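Local coordinates for exopolyphosphatase-related protein (Archaeoglobus fulgidus, PDB 3LLV) that probably binds a nicotinamide dinucleotide through this Rossmann-type TrkA-N domain, one part of a longer protein that may bind nucleic acids, at residues Y98-V103 / A117-L122. Numbering follows the deposited sequence.
Sequences YAIVRV and ANLVVL. With PO4 (phosphate ion), chain B.
With CG anti to the backbone N (chi1 -165°), the ring of Tyr-98 swings over Asn-118, whose backbone sets CB beneath one face. This CH-pi contact puts Asn-118 CB 3.6 Å from the Tyr-98 ring centroid. The phenol tip goes on to Leu-119, whose CD1 sits beside the rim of the ring, roughly level with it, 3.2 Å from Tyr-98 OH. An alanine in place of Tyr-98 would probably uncover Asn-118 CB and leave Leu-119 CD1 without the phenol oxygen beside it, opening a gap at this end of the strand pair. Beyond, the strands run parallel: Leu-119 O accepts a hydrogen bond from Val-101 N at 3.0 Å, Val-101 O one from Val-121 N at 2.8 Å, and Val-121 O one from Val-103 N. The bonds from Asn-118 N and Leu-119 N to Ala-99 O are weak. On one face Ile-100 CG2 meets Val-121 CG2 at 3.7 Å; on the other, Val-103 CG2 touches Val-120 CG1 and both pack on Phe-112 of helix 109-114, the beta-alpha-beta connection. Extended Arg-102 grips a phosphate, likely left by the crystallisation medium, through NH1 to O1 at 2.6 Å and NH2 to O2 at 2.7 Å; Ala-17 N binds the same ion. Apolar packing and backbone bonds join the last two strands of the Rossmann sheet, while the guanidinium probably offsets the phosphate's negative charge.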
ATOM      1  N   TYR A  98      -3.613  10.794   1.926  1.00  9.95           N
ATOM      2  CA  TYR A  98      -2.169  10.580   1.986  1.00  9.59           C
ATOM      3  C   TYR A  98      -1.792   9.168   1.500  1.00  9.30           C
ATOM      4  O   TYR A  98      -2.423   8.182   1.915  1.00  9.92           O
ATOM      5  CB  TYR A  98      -1.754  10.762   3.428  1.00  9.73           C
ATOM      6  CG  TYR A  98      -0.284  10.937   3.649  1.00 10.80           C
ATOM      7  CD1 TYR A  98       0.280  12.205   3.686  1.00 13.06           C
ATOM      8  CD2 TYR A  98       0.546   9.834   3.854  1.00 13.61           C
ATOM      9  CE1 TYR A  98       1.627  12.380   3.908  1.00 12.56           C
ATOM     10  CE2 TYR A  98       1.916  10.008   4.109  1.00 14.57           C
ATOM     11  CZ  TYR A  98       2.436  11.285   4.121  1.00 12.48           C
ATOM     12  OH  TYR A  98       3.795  11.477   4.356  1.00 15.39           O
ATOM     13  N   ALA A  99      -0.810   9.087   0.594  1.00 10.01           N
ATOM     14  CA  ALA A  99      -0.406   7.798   0.007  1.00  9.93           C
ATOM     15  C   ALA A  99       1.092   7.600   0.098  1.00 10.32           C
ATOM     16  O   ALA A  99       1.878   8.536  -0.153  1.00  9.93           O
ATOM     17  CB  ALA A  99      -0.858   7.684  -1.446  1.00  9.97           C
ATOM     18  N   ILE A 100       1.488   6.388   0.492  1.00 10.86           N
ATOM     19  CA  ILE A 100       2.912   6.038   0.527  1.00 10.90           C
ATOM     20  C   ILE A 100       3.039   4.895  -0.449  1.00 10.88           C
ATOM     21  O   ILE A 100       2.296   3.922  -0.366  1.00 10.69           O
ATOM     22  CB  ILE A 100       3.356   5.570   1.908  1.00 10.64           C
ATOM     23  CG1 ILE A 100       3.053   6.646   2.972  1.00 12.55           C
ATOM     24  CG2 ILE A 100       4.858   5.184   1.867  1.00  8.64           C
ATOM     25  CD1 ILE A 100       3.397   6.201   4.389  1.00 12.95           C
ATOM     26  N   VAL A 101       3.973   5.024  -1.391  1.00 11.66           N
ATOM     27  CA  VAL A 101       4.005   4.099  -2.512  1.00 12.31           C
ATOM     28  C   VAL A 101       5.361   3.446  -2.637  1.00 11.56           C
ATOM     29  O   VAL A 101       6.372   4.131  -2.590  1.00 11.54           O
ATOM     30  CB  VAL A 101       3.676   4.852  -3.815  1.00 12.51           C
ATOM     31  CG1 VAL A 101       3.454   3.865  -4.954  1.00 13.74           C
ATOM     32  CG2 VAL A 101       2.454   5.747  -3.599  1.00 14.01           C
ATOM     33  N   ARG A 102       5.348   2.121  -2.775  1.00 11.16           N
ATOM     34  CA  ARG A 102       6.550   1.330  -3.080  1.00  9.97           C
ATOM     35  C   ARG A 102       6.988   1.445  -4.553  1.00  9.91           C
ATOM     36  O   ARG A 102       6.181   1.288  -5.477  1.00 10.71           O
ATOM     37  CB  ARG A 102       6.263  -0.132  -2.709  1.00  9.36           C
ATOM     38  CG  ARG A 102       7.420  -1.062  -3.015  1.00  9.81           C
ATOM     39  CD  ARG A 102       6.932  -2.494  -2.809  1.00  9.50           C
ATOM     40  NE  ARG A 102       7.947  -3.457  -3.157  1.00 13.11           N
ATOM     41  CZ  ARG A 102       7.956  -4.710  -2.724  1.00 15.12           C
ATOM     42  NH1 ARG A 102       6.974  -5.140  -1.912  1.00 16.28           N
ATOM     43  NH2 ARG A 102       8.938  -5.526  -3.109  1.00 15.91           N
ATOM     44  N   VAL A 103       8.264   1.762  -4.764  1.00  8.78           N
ATOM     45  CA  VAL A 103       8.823   1.913  -6.108  1.00  9.39           C
ATOM     46  C   VAL A 103      10.100   1.090  -6.159  1.00  9.59           C
ATOM     47  O   VAL A 103      10.938   1.187  -5.276  1.00 10.39           O
ATOM     48  CB  VAL A 103       9.070   3.397  -6.405  1.00  8.83           C
ATOM     49  CG1 VAL A 103       9.817   3.617  -7.752  1.00  8.90           C
ATOM     50  CG2 VAL A 103       7.748   4.153  -6.407  1.00  9.37           C
ATOM     51  N   ALA A 117       2.237  10.871  -5.153  1.00  9.47           N
ATOM     52  CA  ALA A 117       2.698  10.112  -3.974  1.00  9.57           C
ATOM     53  C   ALA A 117       3.227  11.099  -2.946  1.00  9.50           C
ATOM     54  O   ALA A 117       4.138  11.886  -3.282  1.00 11.14           O
ATOM     55  CB  ALA A 117       3.797   9.111  -4.356  1.00  8.85           C
ATOM     56  N   ASN A 118       2.684  11.066  -1.721  1.00  9.01           N
ATOM     57  CA  ASN A 118       3.228  11.890  -0.625  1.00  9.16           C
ATOM     58  C   ASN A 118       4.619  11.443  -0.231  1.00  9.10           C
ATOM     59  O   ASN A 118       5.512  12.266   0.023  1.00  9.22           O
ATOM     60  CB  ASN A 118       2.334  11.890   0.599  1.00  8.65           C
ATOM     61  CG  ASN A 118       0.960  12.476   0.321  1.00 10.83           C
ATOM     62  OD1 ASN A 118       0.636  13.628   0.707  1.00 11.82           O
ATOM     63  ND2 ASN A 118       0.148  11.709  -0.341  1.00  5.84           N
ATOM     64  N   LEU A 119       4.806  10.129  -0.166  1.00  8.72           N
ATOM     65  CA  LEU A 119       6.108   9.538   0.116  1.00  8.72           C
ATOM     66  C   LEU A 119       6.303   8.343  -0.805  1.00  9.36           C
ATOM     67  O   LEU A 119       5.352   7.621  -1.097  1.00  9.50           O
ATOM     68  CB  LEU A 119       6.221   9.063   1.555  1.00  9.53           C
ATOM     69  CG  LEU A 119       6.243  10.141   2.629  1.00 10.43           C
ATOM     70  CD1 LEU A 119       6.265   9.509   4.032  1.00 13.79           C
ATOM     71  CD2 LEU A 119       7.446  11.105   2.458  1.00 12.58           C
ATOM     72  N   VAL A 120       7.543   8.182  -1.254  1.00 10.08           N
ATOM     73  CA  VAL A 120       7.974   7.024  -2.003  1.00 10.27           C
ATOM     74  C   VAL A 120       8.896   6.154  -1.133  1.00 11.43           C
ATOM     75  O   VAL A 120       9.853   6.658  -0.537  1.00 12.55           O
ATOM     76  CB  VAL A 120       8.636   7.451  -3.315  1.00 10.60           C
ATOM     77  CG1 VAL A 120       9.434   6.277  -3.944  1.00 11.39           C
ATOM     78  CG2 VAL A 120       7.578   7.986  -4.263  1.00 11.13           C
ATOM     79  N   VAL A 121       8.599   4.857  -1.055  1.00 11.38           N
ATOM     80  CA  VAL A 121       9.517   3.910  -0.430  1.00 11.40           C
ATOM     81  C   VAL A 121      10.238   3.221  -1.585  1.00 10.63           C
ATOM     82  O   VAL A 121       9.648   2.395  -2.273  1.00 10.42           O
ATOM     83  CB  VAL A 121       8.755   2.898   0.429  1.00 12.35           C
ATOM     84  CG1 VAL A 121       9.654   1.698   0.837  1.00 13.49           C
ATOM     85  CG2 VAL A 121       8.190   3.585   1.678  1.00 12.96           C
ATOM     86  N   LEU A 122      11.472   3.589  -1.809  1.00 10.05           N
ATOM     87  CA  LEU A 122      12.261   2.916  -2.807  1.00  9.87           C
ATOM     88  C   LEU A 122      12.794   1.630  -2.238  1.00  8.79           C
ATOM     89  O   LEU A 122      13.374   1.651  -1.236  1.00  9.08           O
ATOM     90  CB  LEU A 122      13.464   3.768  -3.210  1.00 10.49           C
ATOM     91  CG  LEU A 122      13.228   4.895  -4.195  1.00 12.47           C
ATOM     92  CD1 LEU A 122      14.523   5.694  -4.393  1.00 15.62           C
ATOM     93  CD2 LEU A 122      12.784   4.367  -5.492  1.00 14.96           C
TER
HETATM   94  P   PO4 B 142       7.181  -8.593  -1.778  1.00 45.71           P
HETATM   95  O1  PO4 B 142       6.533  -7.550  -0.920  1.00 43.83           O
HETATM   96  O2  PO4 B 142       7.988  -8.014  -2.913  1.00 47.24           O
HETATM   97  O3  PO4 B 142       8.068  -9.484  -0.947  1.00 46.87           O
HETATM   98  O4  PO4 B 142       6.085  -9.426  -2.398  1.00 48.26           O